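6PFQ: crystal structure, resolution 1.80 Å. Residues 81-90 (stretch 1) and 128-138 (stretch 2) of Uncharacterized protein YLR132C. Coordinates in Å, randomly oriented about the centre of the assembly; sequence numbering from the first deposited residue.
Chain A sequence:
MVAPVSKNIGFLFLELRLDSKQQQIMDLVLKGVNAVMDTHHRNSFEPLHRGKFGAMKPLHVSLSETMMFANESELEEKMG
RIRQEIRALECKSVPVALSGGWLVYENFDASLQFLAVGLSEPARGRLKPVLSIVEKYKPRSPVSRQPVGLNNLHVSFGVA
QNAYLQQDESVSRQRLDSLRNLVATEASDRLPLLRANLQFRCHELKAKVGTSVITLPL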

ATOM      1  N   ARG A  81      16.095  -0.315 -17.173  1.00 42.58           N
ATOM      2  CA  ARG A  81      17.185  -0.008 -16.249  1.00 43.12           C
ATOM      3  C   ARG A  81      16.785  -0.344 -14.815  1.00 44.55           C
ATOM      4  O   ARG A  81      17.592  -0.862 -14.047  1.00 42.25           O
ATOM      5  CB  ARG A  81      17.600   1.465 -16.373  1.00 42.42           C
ATOM      6  CG  ARG A  81      18.589   1.776 -17.539  1.00 53.28           C
ATOM      7  CD  ARG A  81      18.686   3.295 -17.778  1.00 60.60           C
ATOM      8  NE  ARG A  81      19.728   3.694 -18.719  1.00 70.32           N
ATOM      9  CZ  ARG A  81      19.550   3.807 -20.037  1.00 74.29           C
ATOM     10  NH1 ARG A  81      18.365   3.546 -20.576  1.00 69.03           N
ATOM     11  NH2 ARG A  81      20.558   4.183 -20.822  1.00 86.05           N
ATOM     12  N   ILE A  82      15.546  -0.031 -14.430  1.00 42.36           N
ATOM     13  CA  ILE A  82      15.073  -0.408 -13.100  1.00 43.34           C
ATOM     14  C   ILE A  82      15.168  -1.920 -12.897  1.00 44.02           C
ATOM     15  O   ILE A  82      15.756  -2.390 -11.916  1.00 41.46           O
ATOM     16  CB  ILE A  82      13.637   0.096 -12.879  1.00 35.70           C
ATOM     17  CG1 ILE A  82      13.647   1.626 -12.776  1.00 38.89           C
ATOM     18  CG2 ILE A  82      13.086  -0.522 -11.629  1.00 34.61           C
ATOM     19  CD1 ILE A  82      12.247   2.234 -12.641  1.00 38.43           C
ATOM     20  N   ARG A  83      14.614  -2.699 -13.837  1.00 44.45           N
ATOM     21  CA  ARG A  83      14.646  -4.158 -13.738  1.00 46.30           C
ATOM     22  C   ARG A  83      16.077  -4.683 -13.643  1.00 50.52           C
ATOM     23  O   ARG A  83      16.406  -5.480 -12.757  1.00 46.29           O
ATOM     24  CB  ARG A  83      13.946  -4.777 -14.957  1.00 45.72           C
ATOM     25  N   GLN A  84      16.960  -4.191 -14.506  1.00 45.35           N
ATOM     26  CA  GLN A  84      18.332  -4.690 -14.514  1.00 50.69           C
ATOM     27  C   GLN A  84      19.042  -4.354 -13.213  1.00 52.71           C
ATOM     28  O   GLN A  84      19.759  -5.194 -12.656  1.00 41.49           O
ATOM     29  CB  GLN A  84      19.094  -4.111 -15.702  1.00 49.27           C
ATOM     30  N   GLU A  85      18.877  -3.122 -12.725  1.00 48.49           N
ATOM     31  CA  GLU A  85      19.551  -2.743 -11.494  1.00 41.31           C
ATOM     32  C   GLU A  85      18.967  -3.461 -10.279  1.00 41.97           C
ATOM     33  O   GLU A  85      19.705  -3.768  -9.336  1.00 39.34           O
ATOM     34  CB  GLU A  85      19.506  -1.228 -11.317  1.00 48.44           C
ATOM     35  CG  GLU A  85      20.492  -0.487 -12.203  1.00 59.91           C
ATOM     36  CD  GLU A  85      21.008   0.795 -11.564  1.00 64.44           C
ATOM     37  OE1 GLU A  85      21.008   0.870 -10.315  1.00 61.37           O
ATOM     38  OE2 GLU A  85      21.410   1.725 -12.307  1.00 57.38           O
ATOM     39  N   ILE A  86      17.660  -3.729 -10.257  1.00 40.62           N
ATOM     40  CA  ILE A  86      17.116  -4.496  -9.136  1.00 44.53           C
ATOM     41  C   ILE A  86      17.681  -5.917  -9.146  1.00 49.55           C
ATOM     42  O   ILE A  86      18.109  -6.438  -8.112  1.00 47.22           O
ATOM     43  CB  ILE A  86      15.572  -4.480  -9.155  1.00 45.64           C
ATOM     44  CG1 ILE A  86      15.038  -3.216  -8.461  1.00 44.15           C
ATOM     45  CG2 ILE A  86      15.009  -5.689  -8.444  1.00 49.65           C
ATOM     46  CD1 ILE A  86      13.656  -2.816  -8.892  1.00 52.36           C
ATOM     47  N   ARG A  87      17.735  -6.545 -10.321  1.00 49.07           N
ATOM     48  CA  ARG A  87      18.355  -7.863 -10.436  1.00 51.00           C
ATOM     49  C   ARG A  87      19.791  -7.838  -9.942  1.00 52.13           C
ATOM     50  O   ARG A  87      20.233  -8.767  -9.260  1.00 56.31           O
ATOM     51  CB  ARG A  87      18.299  -8.353 -11.888  1.00 57.31           C
ATOM     52  N   ALA A  88      20.523  -6.766 -10.239  1.00 49.25           N
ATOM     53  CA  ALA A  88      21.925  -6.689  -9.848  1.00 50.01           C
ATOM     54  C   ALA A  88      22.099  -6.482  -8.348  1.00 51.28           C
ATOM     55  O   ALA A  88      23.223  -6.596  -7.852  1.00 51.03           O
ATOM     56  CB  ALA A  88      22.633  -5.568 -10.624  1.00 45.03           C
ATOM     57  N   LEU A  89      21.034  -6.175  -7.611  1.00 43.89           N
ATOM     58  CA  LEU A  89      21.188  -6.077  -6.169  1.00 48.37           C
ATOM     59  C   LEU A  89      21.573  -7.429  -5.594  1.00 41.94           C
ATOM     60  O   LEU A  89      21.224  -8.485  -6.137  1.00 46.20           O
ATOM     61  CB  LEU A  89      19.902  -5.578  -5.506  1.00 45.34           C
ATOM     62  CG  LEU A  89      19.521  -4.138  -5.830  1.00 46.30           C
ATOM     63  CD1 LEU A  89      18.179  -3.778  -5.151  1.00 45.21           C
ATOM     64  CD2 LEU A  89      20.649  -3.191  -5.403  1.00 45.66           C
ATOM     65  N   GLU A  90      22.300  -7.377  -4.478  1.00 52.75           N
ATOM     66  CA  GLU A  90      22.718  -8.595  -3.794  1.00 70.26           C
ATOM     67  C   GLU A  90      21.520  -9.380  -3.275  1.00 73.11           C
ATOM     68  O   GLU A  90      21.462 -10.609  -3.436  1.00 65.01           O
ATOM     69  CB  GLU A  90      23.679  -8.255  -2.656  1.00 69.74           C
ATOM     70  N   LYS A 128      15.304   0.069   0.985  1.00 33.39           N
ATOM     71  CA  LYS A 128      16.000   1.296   0.604  1.00 37.75           C
ATOM     72  C   LYS A 128      16.770   1.181  -0.708  1.00 35.73           C
ATOM     73  O   LYS A 128      16.664   2.105  -1.532  1.00 38.32           O
ATOM     74  CB  LYS A 128      16.940   1.740   1.731  1.00 35.67           C
ATOM     75  CG  LYS A 128      17.615   3.061   1.437  1.00 48.85           C
ATOM     76  CD  LYS A 128      18.380   3.550   2.661  1.00 58.84           C
ATOM     77  CE  LYS A 128      19.024   4.908   2.402  1.00 66.17           C
ATOM     78  NZ  LYS A 128      17.996   5.980   2.259  1.00 72.35           N
ATOM     79  N   PRO A 129      17.505   0.104  -0.993  1.00 35.47           N
ATOM     80  CA  PRO A 129      18.214   0.058  -2.287  1.00 43.28           C
ATOM     81  C   PRO A 129      17.271  -0.030  -3.474  1.00 38.21           C
ATOM     82  O   PRO A 129      17.607   0.472  -4.550  1.00 38.89           O
ATOM     83  CB  PRO A 129      19.113  -1.181  -2.171  1.00 38.32           C
ATOM     84  CG  PRO A 129      19.087  -1.577  -0.765  1.00 40.12           C
ATOM     85  CD  PRO A 129      17.850  -1.041  -0.136  1.00 32.91           C
ATOM     86  N   VAL A 130      16.088  -0.638  -3.302  1.00 40.46           N
ATOM     87  CA  VAL A 130      15.076  -0.644  -4.355  1.00 32.47           C
ATOM     88  C   VAL A 130      14.542   0.763  -4.590  1.00 31.91           C
ATOM     89  O   VAL A 130      14.472   1.235  -5.725  1.00 33.98           O
ATOM     90  CB  VAL A 130      13.936  -1.617  -3.987  1.00 30.88           C
ATOM     91  CG1 VAL A 130      12.806  -1.574  -5.014  1.00 32.08           C
ATOM     92  CG2 VAL A 130      14.480  -3.044  -3.807  1.00 31.40           C
ATOM     93  N   LEU A 131      14.137   1.457  -3.517  1.00 27.57           N
ATOM     94  CA  LEU A 131      13.647   2.820  -3.701  1.00 28.01           C
ATOM     95  C   LEU A 131      14.710   3.700  -4.352  1.00 31.45           C
ATOM     96  O   LEU A 131      14.390   4.575  -5.166  1.00 33.95           O
ATOM     97  CB  LEU A 131      13.216   3.402  -2.354  1.00 30.15           C
ATOM     98  CG  LEU A 131      12.007   2.684  -1.722  1.00 34.68           C
ATOM     99  CD1 LEU A 131      11.586   3.507  -0.511  1.00 39.80           C
ATOM    100  CD2 LEU A 131      10.864   2.569  -2.691  1.00 31.94           C
ATOM    101  N   SER A 132      15.982   3.480  -4.001  1.00 33.14           N
ATOM    102  CA  SER A 132      17.035   4.297  -4.597  1.00 30.57           C
ATOM    103  C   SER A 132      17.076   4.127  -6.105  1.00 34.96           C
ATOM    104  O   SER A 132      17.251   5.104  -6.835  1.00 40.26           O
ATOM    105  CB  SER A 132      18.391   3.957  -3.986  1.00 38.95           C
ATOM    106  OG  SER A 132      18.439   4.423  -2.657  1.00 46.89           O
ATOM    107  N   ILE A 133      16.900   2.896  -6.586  1.00 32.64           N
ATOM    108  CA  ILE A 133      16.856   2.652  -8.023  1.00 32.63           C
ATOM    109  C   ILE A 133      15.665   3.360  -8.658  1.00 36.63           C
ATOM    110  O   ILE A 133      15.791   3.986  -9.720  1.00 38.88           O
ATOM    111  CB  ILE A 133      16.811   1.134  -8.285  1.00 34.06           C
ATOM    112  CG1 ILE A 133      18.143   0.496  -7.868  1.00 43.44           C
ATOM    113  CG2 ILE A 133      16.529   0.857  -9.766  1.00 38.82           C
ATOM    114  CD1 ILE A 133      18.047  -0.967  -7.603  1.00 35.00           C
ATOM    115  N   VAL A 134      14.487   3.280  -8.015  1.00 33.31           N
ATOM    116  CA  VAL A 134      13.306   3.967  -8.540  1.00 29.41           C
ATOM    117  C   VAL A 134      13.546   5.467  -8.625  1.00 34.18           C
ATOM    118  O   VAL A 134      13.222   6.109  -9.636  1.00 38.97           O
ATOM    119  CB  VAL A 134      12.054   3.643  -7.688  1.00 34.97           C
ATOM    120  CG1 VAL A 134      10.823   4.425  -8.239  1.00 33.92           C
ATOM    121  CG2 VAL A 134      11.779   2.134  -7.700  1.00 32.39           C
ATOM    122  N   GLU A 135      14.103   6.053  -7.567  1.00 34.00           N
ATOM    123  CA  GLU A 135      14.351   7.493  -7.584  1.00 40.20           C
ATOM    124  C   GLU A 135      15.294   7.876  -8.710  1.00 46.57           C
ATOM    125  O   GLU A 135      15.170   8.965  -9.285  1.00 42.06           O
ATOM    126  CB  GLU A 135      14.939   7.939  -6.247  1.00 41.12           C
ATOM    127  N   LYS A 136      16.246   6.999  -9.036  1.00 42.18           N
ATOM    128  CA  LYS A 136      17.204   7.318 -10.094  1.00 44.04           C
ATOM    129  C   LYS A 136      16.536   7.373 -11.463  1.00 46.25           C
ATOM    130  O   LYS A 136      16.887   8.216 -12.298  1.00 48.28           O
ATOM    131  CB  LYS A 136      18.345   6.297 -10.093  1.00 47.64           C
ATOM    132  CG  LYS A 136      19.404   6.509 -11.171  1.00 54.14           C
ATOM    133  CD  LYS A 136      20.649   5.654 -10.894  1.00 59.70           C
ATOM    134  CE  LYS A 136      21.688   5.781 -12.006  1.00 64.33           C
ATOM    135  NZ  LYS A 136      22.629   4.622 -11.975  1.00 62.96           N
ATOM    136  N   TYR A 137      15.599   6.469 -11.732  1.00 47.54           N
ATOM    137  CA  TYR A 137      15.072   6.320 -13.080  1.00 43.68           C
ATOM    138  C   TYR A 137      13.660   6.848 -13.282  1.00 43.78           C
ATOM    139  O   TYR A 137      13.192   6.873 -14.420  1.00 45.94           O
ATOM    140  CB  TYR A 137      15.118   4.845 -13.500  1.00 38.90           C
ATOM    141  CG  TYR A 137      16.542   4.359 -13.601  1.00 46.67           C
ATOM    142  CD1 TYR A 137      17.384   4.844 -14.596  1.00 55.19           C
ATOM    143  CD2 TYR A 137      17.060   3.441 -12.690  1.00 44.08           C
ATOM    144  CE1 TYR A 137      18.694   4.432 -14.685  1.00 56.69           C
ATOM    145  CE2 TYR A 137      18.382   3.012 -12.777  1.00 45.83           C
ATOM    146  CZ  TYR A 137      19.187   3.513 -13.788  1.00 54.37           C
ATOM    147  OH  TYR A 137      20.499   3.118 -13.903  1.00 54.17           O
ATOM    148  N   LYS A 138      12.965   7.276 -12.241  1.00 42.86           N
ATOM    149  CA  LYS A 138      11.565   7.623 -12.456  1.00 40.88           C
ATOM    150  C   LYS A 138      11.458   8.936 -13.237  1.00 50.90           C
ATOM    151  O   LYS A 138      12.400   9.735 -13.254  1.00 49.44           O
ATOM    152  CB  LYS A 138      10.828   7.700 -11.121  1.00 35.80           C
ATOM    153  CG  LYS A 138      11.132   8.915 -10.295  1.00 41.15           C
ATOM    154  CD  LYS A 138      10.389   8.818  -8.973  1.00 42.02           C
ATOM    155  CE  LYS A 138      10.885   9.890  -8.012  1.00 54.78           C
ATOM    156  NZ  LYS A 138      10.141  11.167  -8.246  1.00 56.38           N
TER

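Most of each stretch is helical, and the two helices pack nearly antiparallel, their N-to-C directions 156° apart and their axes approaching to 9.6 Å. Ile82 lies across from Ile133 (CA to CA 6.2 Å) and Ile86 across from Val130 (CA to CA 6.5 Å), so the start of the first stretch meets the end of the second. Together they bury 561 Å² of surface.

The principal bump is Ile133. Its CA-to-CB bond points toward the first helix, and its two arms rest at successive points along that helix. Ile133 CG2 rests 3.9 Å from Ile82 CA, while Ile133 CD1, carried outward by an m,t rotamer, enters a hollow formed by successive turns: it lies 3.7 Å from the carbonyl O of Glu85, 3.8 Å from N of Ile86, 3.9 Å from CG1 of Ile86 and 3.7 Å from CD1 of Leu89. A branched aliphatic chain suits this site because it can touch backbone and side chains at once without bringing in a polar group that would need a partner.

Beside this knob, the CA-to-CB bonds of Ile82 and Ile86 point sideways, and the two side chains line the buried flank. Ile82 CG1 packs 3.6 Å from CB of Tyr137, and Ile82 CG2 lies 4.2 Å from CG2 of Ile133. The end of Ile86 comes nearer than its CA-to-CB direction suggests, with Ile86 CD1 4.2 Å from CG1 of Val130. At the far end, just past the first helix, the CA-to-CB bond of Leu89 points toward the second stretch. The CD1 methyl of Leu89 fits among Ile133, Val130 and Pro129, lying 4.0 Å from Val130 CG2 and 4.1 Å from Pro129 CB; the compact proline ring offers an apolar surface at this exposed margin.

Tyr137 fills the opposite end of the contact. The m rotamer of Tyr137 lays the ring against Arg81, and Arg81 CB sits over one face, 3.7 Å from the Tyr137 ring centroid and 15° off the normal, in a CH-pi contact. The aliphatic part of the arginine continues along the ring, Arg81 CD reaching 3.3 Å from CE1 of Tyr137, so a residue with a charged tip still supplies an apolar surface near its base.

The phenol reaches past this packing to Glu85, where Tyr137 OH donates a very short hydrogen bond of 2.3 Å to Glu85 OE2, which lies at the ring edge. Glu85 OE2 also accepts a hydrogen bond from Lys136 NZ at 3.2 Å, part of a salt bridge. The extended, all-t lysine chain brings its ammonium group to this site, so the polar ends gather at the more open margin, beside the buried isoleucines.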